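Local coordinates for 2-oxo-1,2-dihydroquinoline 8-monooxygenase, oxygenase component (Pseudomonas putida, PDB 1Z02), which serves as the oxygenase component of a Rieske-type monooxygenase system and probably hydroxylates 2-oxo-1,2-dihydroquinoline at carbon 8, using a Rieske cluster and a mononuclear iron, at residues A[78-83]-A[134-139]; A[261-266]-A[291-296]. All coordinates share one frame; numbering follows the deposited sequence.

Interaction 1: residues A[78-83]-A[134-139]; sequences FALKDQ and TGVTTY
Tyr139 lays its ring rim against the backbone of the other segment: CE1 sits 3.4 Å from Lys81 N, and the carbonyl carbon of Leu80 lies at the ring edge, close to its plane. The same residue is tied at its backbone, where Tyr139 N donates to Ala79 O in a straight bond (169° at the hydrogen), the donor standing above the carbonyl plane. Lys81 N returns a more bent bond to Thr137 O, which also takes a CA-H...O contact from Leu80. These two bonds flank a single bridge, Leu80 with Thr138. A water extends the pairing by linking Ala79 N to Tyr139 O. Lys81 sends CG anti to its backbone N (chi1 -176°), and further out the chain passes the hydroxyl end of the phenol obliquely, with CE 3.3 Å from Tyr139 OH and 3.6 Å from Thr137 OG1. Its ammonium makes a salt bridge to Asp155, whose OD2 also hydrogen-bonds Thr137 OG1, so one carboxylate holds both side chains. On the other flank, Leu80 CD2 meets Val136 CG2 at 3.7 Å, the two side chains crossing at about a right angle next to Phe112. Val136 CG1 rests on Gln83 O. An inverse gamma turn centred on Asp82 leads the chain from the end of this strand to Cys84, a residue of the [2Fe-2S] site, and the whole pairing belongs to the beta framework of the Rieske domain.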
loop_
_atom_site.group_PDB
_atom_site.type_symbol
_atom_site.label_atom_id
_atom_site.label_comp_id
_atom_site.label_asym_id
_atom_site.label_seq_id
_atom_site.Cartn_x
_atom_site.Cartn_y
_atom_site.Cartn_z
ATOM N N PHE A 78 16.366 24.160 18.838
ATOM C CA PHE A 78 16.583 22.946 19.622
ATOM C C PHE A 78 15.944 21.769 18.907
ATOM O O PHE A 78 14.950 21.930 18.200
ATOM C CB PHE A 78 15.973 23.080 21.024
ATOM C CG PHE A 78 16.613 24.149 21.860
ATOM C CD1 PHE A 78 16.249 25.483 21.708
ATOM C CD2 PHE A 78 17.616 23.828 22.769
ATOM C CE1 PHE A 78 16.876 26.482 22.446
ATOM C CE2 PHE A 78 18.252 24.821 23.512
ATOM C CZ PHE A 78 17.880 26.150 23.349
ATOM N N ALA A 79 16.511 20.584 19.089
ATOM C CA ALA A 79 15.963 19.388 18.453
ATOM C C ALA A 79 15.836 18.264 19.479
ATOM O O ALA A 79 16.759 18.035 20.259
ATOM C CB ALA A 79 16.861 18.960 17.303
ATOM N N LEU A 80 14.685 17.586 19.476
ATOM C CA LEU A 80 14.394 16.468 20.375
ATOM C C LEU A 80 13.732 15.373 19.541
ATOM O O LEU A 80 13.387 15.591 18.373
ATOM C CB LEU A 80 13.427 16.884 21.494
ATOM C CG LEU A 80 13.852 17.881 22.571
ATOM C CD1 LEU A 80 14.034 19.253 21.956
ATOM C CD2 LEU A 80 12.782 17.936 23.666
ATOM N N LYS A 81 13.562 14.194 20.132
ATOM C CA LYS A 81 12.922 13.111 19.405
ATOM C C LYS A 81 11.431 13.399 19.375
ATOM O O LYS A 81 10.823 13.662 20.411
ATOM C CB LYS A 81 13.166 11.766 20.081
ATOM C CG LYS A 81 12.591 10.608 19.286
ATOM C CD LYS A 81 12.766 9.289 20.030
ATOM C CE LYS A 81 14.229 8.858 20.101
ATOM N NZ LYS A 81 14.365 7.525 20.763
ATOM N N ASP A 82 10.850 13.352 18.180
ATOM C CA ASP A 82 9.430 13.637 17.991
ATOM C C ASP A 82 8.586 12.431 18.405
ATOM O O ASP A 82 7.891 11.824 17.574
ATOM C CB ASP A 82 9.173 13.987 16.522
ATOM C CG ASP A 82 7.857 14.719 16.311
ATOM O OD1 ASP A 82 7.467 14.877 15.138
ATOM O OD2 ASP A 82 7.227 15.133 17.315
ATOM N N GLN A 83 8.640 12.098 19.691
ATOM C CA GLN A 83 7.900 10.951 20.230
ATOM C C GLN A 83 7.701 11.085 21.735
ATOM O O GLN A 83 8.653 11.022 22.504
ATOM C CB GLN A 83 8.651 9.645 19.953
ATOM C CG GLN A 83 7.943 8.400 20.499
ATOM C CD GLN A 83 8.847 7.179 20.526
ATOM O OE1 GLN A 83 9.824 7.124 21.286
ATOM N NE2 GLN A 83 8.533 6.192 19.691
ATOM N N THR A 134 13.099 10.369 33.703
ATOM C CA THR A 134 13.414 10.058 32.317
ATOM C C THR A 134 13.185 11.280 31.417
ATOM O O THR A 134 12.890 12.380 31.892
ATOM C CB THR A 134 12.560 8.851 31.813
ATOM O OG1 THR A 134 12.945 8.505 30.478
ATOM C CG2 THR A 134 11.072 9.189 31.845
ATOM N N GLY A 135 13.337 11.082 30.115
ATOM C CA GLY A 135 13.139 12.165 29.170
ATOM C C GLY A 135 13.327 11.655 27.756
ATOM O O GLY A 135 13.531 10.453 27.542
ATOM N N VAL A 136 13.247 12.553 26.780
ATOM C CA VAL A 136 13.430 12.166 25.383
ATOM C C VAL A 136 14.829 12.521 24.909
ATOM O O VAL A 136 15.503 13.369 25.499
ATOM C CB VAL A 136 12.406 12.851 24.452
ATOM C CG1 VAL A 136 11.005 12.353 24.764
ATOM C CG2 VAL A 136 12.477 14.359 24.613
ATOM N N THR A 137 15.265 11.863 23.843
ATOM C CA THR A 137 16.592 12.100 23.295
ATOM C C THR A 137 16.752 13.525 22.755
ATOM O O THR A 137 15.805 14.107 22.213
ATOM C CB THR A 137 16.890 11.111 22.138
ATOM O OG1 THR A 137 16.647 9.769 22.580
ATOM C CG2 THR A 137 18.355 11.226 21.689
ATOM N N THR A 138 17.947 14.085 22.913
ATOM C CA THR A 138 18.237 15.416 22.390
ATOM C C THR A 138 19.178 15.251 21.209
ATOM O O THR A 138 19.993 14.334 21.184
ATOM C CB THR A 138 18.960 16.328 23.422
ATOM O OG1 THR A 138 20.238 15.770 23.741
ATOM C CG2 THR A 138 18.136 16.480 24.690
ATOM N N TYR A 139 19.070 16.137 20.229
ATOM C CA TYR A 139 19.945 16.079 19.065
ATOM C C TYR A 139 20.670 17.409 18.898
ATOM O O TYR A 139 20.043 18.460 18.749
ATOM C CB TYR A 139 19.139 15.743 17.811
ATOM C CG TYR A 139 18.393 14.440 17.946
ATOM C CD1 TYR A 139 17.058 14.416 18.336
ATOM C CD2 TYR A 139 19.049 13.223 17.774
ATOM C CE1 TYR A 139 16.400 13.212 18.557
ATOM C CE2 TYR A 139 18.400 12.016 17.997
ATOM C CZ TYR A 139 17.076 12.022 18.388
ATOM O OH TYR A 139 16.434 10.827 18.612
HETATM O O HOH W 1 19.179 20.706 20.235
HETATM O O HOH W 2 13.462 9.363 23.368
#

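Interaction 2: residues A[261-266]-A[291-296]; sequences GMMQWL and HYRTSV
Met262 and Val296 form an antiparallel hydrogen-bonded pair, the strands 261-264 and 293-296 running at 168° to each other with their axes 5.0 Å apart. Met262 N reaches Val296 O at 2.9 Å and Val296 N answers to Met262 O, both nearly along the C=O axis. Met263 with Ser295 is the next, non-hydrogen-bonded pair, and beyond it the bond from Gln264 N to Thr294 O is weak. An inverse gamma turn centred on Trp265 then ends the regular pairing. Met262 CG packs on Val296 CG1 at 3.6 Å, both side chains on the face covered by Trp397 of helix 392-404. Met263, bent at chi2 (84°), brings SD over one face of the Arg293 guanidinium, 3.6 Å from its NE. The Arg293 chain runs past Gln264 O, and its NH2 shares a water with Leu266 O. Glu305 forms a salt bridge with NE, while the carbonyls of Phe180 and Pro181 take NH1 and NH2. An alanine in place of Arg293 would probably leave Glu305 without its charged mate and the sulfur of Met263 without the guanidinium it covers. Past the turn, Leu266 CD1 touches Tyr292 CE1 at 3.6 Å. The side chain of Tyr292 lies about 9 Å from the mononuclear iron, so this end of the strand pair is near the metal site of the catalytic domain, whose helix-grip (Bet v 1-like) fold is typical of Rieske oxygenase alpha subunits.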
loop_
_atom_site.group_PDB
_atom_site.type_symbol
_atom_site.label_atom_id
_atom_site.label_comp_id
_atom_site.label_asym_id
_atom_site.label_seq_id
_atom_site.Cartn_x
_atom_site.Cartn_y
_atom_site.Cartn_z
ATOM N N GLY A 261 36.344 10.868 3.293
ATOM C CA GLY A 261 35.769 10.727 1.974
ATOM C C GLY A 261 36.794 10.555 0.874
ATOM O O GLY A 261 37.904 10.088 1.111
ATOM N N MET A 262 36.418 10.944 -0.339
ATOM C CA MET A 262 37.303 10.813 -1.486
ATOM C C MET A 262 37.179 12.013 -2.411
ATOM O O MET A 262 36.096 12.584 -2.573
ATOM C CB MET A 262 36.966 9.542 -2.271
ATOM C CG MET A 262 35.544 9.522 -2.804
ATOM S SD MET A 262 35.068 7.962 -3.553
ATOM C CE MET A 262 34.788 8.424 -5.222
ATOM N N MET A 263 38.307 12.388 -3.002
ATOM C CA MET A 263 38.383 13.498 -3.941
ATOM C C MET A 263 38.740 12.910 -5.298
ATOM O O MET A 263 39.735 12.203 -5.425
ATOM C CB MET A 263 39.473 14.487 -3.511
ATOM C CG MET A 263 39.821 15.542 -4.551
ATOM S SD MET A 263 38.712 16.940 -4.498
ATOM C CE MET A 263 37.443 16.374 -5.221
ATOM N N GLN A 264 37.926 13.196 -6.307
ATOM C CA GLN A 264 38.189 12.690 -7.646
ATOM C C GLN A 264 39.008 13.709 -8.436
ATOM O O GLN A 264 38.604 14.868 -8.583
ATOM C CB GLN A 264 36.870 12.386 -8.347
ATOM C CG GLN A 264 35.998 11.409 -7.572
ATOM C CD GLN A 264 34.819 10.926 -8.366
ATOM O OE1 GLN A 264 33.891 11.681 -8.658
ATOM N NE2 GLN A 264 34.852 9.659 -8.741
ATOM N N TRP A 265 40.165 13.267 -8.929
ATOM C CA TRP A 265 41.061 14.139 -9.685
ATOM C C TRP A 265 40.541 14.407 -11.094
ATOM O O TRP A 265 41.110 13.934 -12.080
ATOM C CB TRP A 265 42.473 13.534 -9.760
ATOM C CG TRP A 265 43.116 13.278 -8.434
ATOM C CD1 TRP A 265 43.412 12.062 -7.896
ATOM C CD2 TRP A 265 43.574 14.253 -7.493
ATOM N NE1 TRP A 265 44.029 12.217 -6.679
ATOM C CE2 TRP A 265 44.143 13.556 -6.407
ATOM C CE3 TRP A 265 43.564 15.654 -7.461
ATOM C CZ2 TRP A 265 44.698 14.209 -5.295
ATOM C CZ3 TRP A 265 44.118 16.306 -6.352
ATOM C CH2 TRP A 265 44.677 15.580 -5.288
ATOM N N LEU A 266 39.450 15.163 -11.185
ATOM C CA LEU A 266 38.875 15.487 -12.478
ATOM C C LEU A 266 39.697 16.559 -13.172
ATOM O O LEU A 266 40.313 17.411 -12.525
ATOM C CB LEU A 266 37.423 15.955 -12.324
ATOM C CG LEU A 266 36.439 14.944 -11.737
ATOM C CD1 LEU A 266 35.035 15.472 -11.930
ATOM C CD2 LEU A 266 36.592 13.596 -12.433
ATOM N N HIS A 291 34.742 23.479 -16.388
ATOM C CA HIS A 291 35.685 22.852 -15.477
ATOM C C HIS A 291 34.984 22.736 -14.130
ATOM O O HIS A 291 34.414 23.713 -13.631
ATOM C CB HIS A 291 36.960 23.685 -15.334
ATOM C CG HIS A 291 37.797 23.731 -16.574
ATOM N ND1 HIS A 291 38.022 22.621 -17.364
ATOM C CD2 HIS A 291 38.475 24.746 -17.157
ATOM C CE1 HIS A 291 38.799 22.952 -18.376
ATOM N NE2 HIS A 291 39.091 24.239 -18.274
ATOM N N TYR A 292 35.031 21.539 -13.550
ATOM C CA TYR A 292 34.390 21.262 -12.267
ATOM C C TYR A 292 35.023 20.013 -11.663
ATOM O O TYR A 292 35.668 19.239 -12.363
ATOM C CB TYR A 292 32.894 21.017 -12.482
ATOM C CG TYR A 292 32.625 19.781 -13.311
ATOM C CD1 TYR A 292 32.559 18.515 -12.720
ATOM C CD2 TYR A 292 32.483 19.866 -14.694
ATOM C CE1 TYR A 292 32.360 17.372 -13.492
ATOM C CE2 TYR A 292 32.281 18.726 -15.472
ATOM C CZ TYR A 292 32.221 17.488 -14.866
ATOM O OH TYR A 292 32.005 16.367 -15.626
ATOM N N ARG A 293 34.834 19.821 -10.364
ATOM C CA ARG A 293 35.383 18.656 -9.682
ATOM C C ARG A 293 34.418 18.164 -8.603
ATOM O O ARG A 293 33.852 18.955 -7.853
ATOM C CB ARG A 293 36.740 19.012 -9.064
ATOM C CG ARG A 293 37.488 17.836 -8.478
ATOM C CD ARG A 293 38.938 18.199 -8.219
ATOM N NE ARG A 293 39.083 19.240 -7.208
ATOM C CZ ARG A 293 40.251 19.755 -6.836
ATOM N NH1 ARG A 293 40.300 20.698 -5.901
ATOM N NH2 ARG A 293 41.374 19.332 -7.402
ATOM N N THR A 294 34.233 16.851 -8.533
ATOM C CA THR A 294 33.337 16.258 -7.552
ATOM C C THR A 294 34.056 15.415 -6.511
ATOM O O THR A 294 35.053 14.749 -6.796
ATOM C CB THR A 294 32.286 15.353 -8.232
ATOM O OG1 THR A 294 32.946 14.429 -9.109
ATOM C CG2 THR A 294 31.301 16.187 -9.014
ATOM N N SER A 295 33.526 15.453 -5.297
ATOM C CA SER A 295 34.066 14.682 -4.188
ATOM C C SER A 295 32.885 14.298 -3.302
ATOM O O SER A 295 31.821 14.916 -3.373
ATOM C CB SER A 295 35.079 15.516 -3.392
ATOM O OG SER A 295 34.524 16.744 -2.949
ATOM N N VAL A 296 33.066 13.271 -2.478
ATOM C CA VAL A 296 32.004 12.828 -1.585
ATOM C C VAL A 296 32.575 12.400 -0.232
ATOM O O VAL A 296 33.598 11.724 -0.158
ATOM C CB VAL A 296 31.184 11.661 -2.228
ATOM C CG1 VAL A 296 32.092 10.479 -2.509
ATOM C CG2 VAL A 296 30.017 11.257 -1.306
HETATM O O HOH W 3 41.760 17.664 -9.832
#

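From the N terminus, the chain has already laid down strands 43-49, 58-63 and 66-73 when it reaches strand 76-81; it then passes the cluster-binding residues before 134-139 comes back, so interaction 1 closes a loop of 50 intervening residues that contains the [2Fe-2S] ligands. Interaction 2 opens later and closes a shorter excursion of 24 residues, from strand 261-264 back to strand 293-297. The two are in series, neither nested nor crossed. Interaction 1 joins strand 76-81, at one edge of the three-stranded sheet, to the run leading into strand 141-144, whereas interaction 2 joins neighbouring strands of the seven-stranded sheet. Their centres lie about 37 Å apart on opposite sides of the chain's centre, one in the Rieske part and one in the mononuclear-iron part.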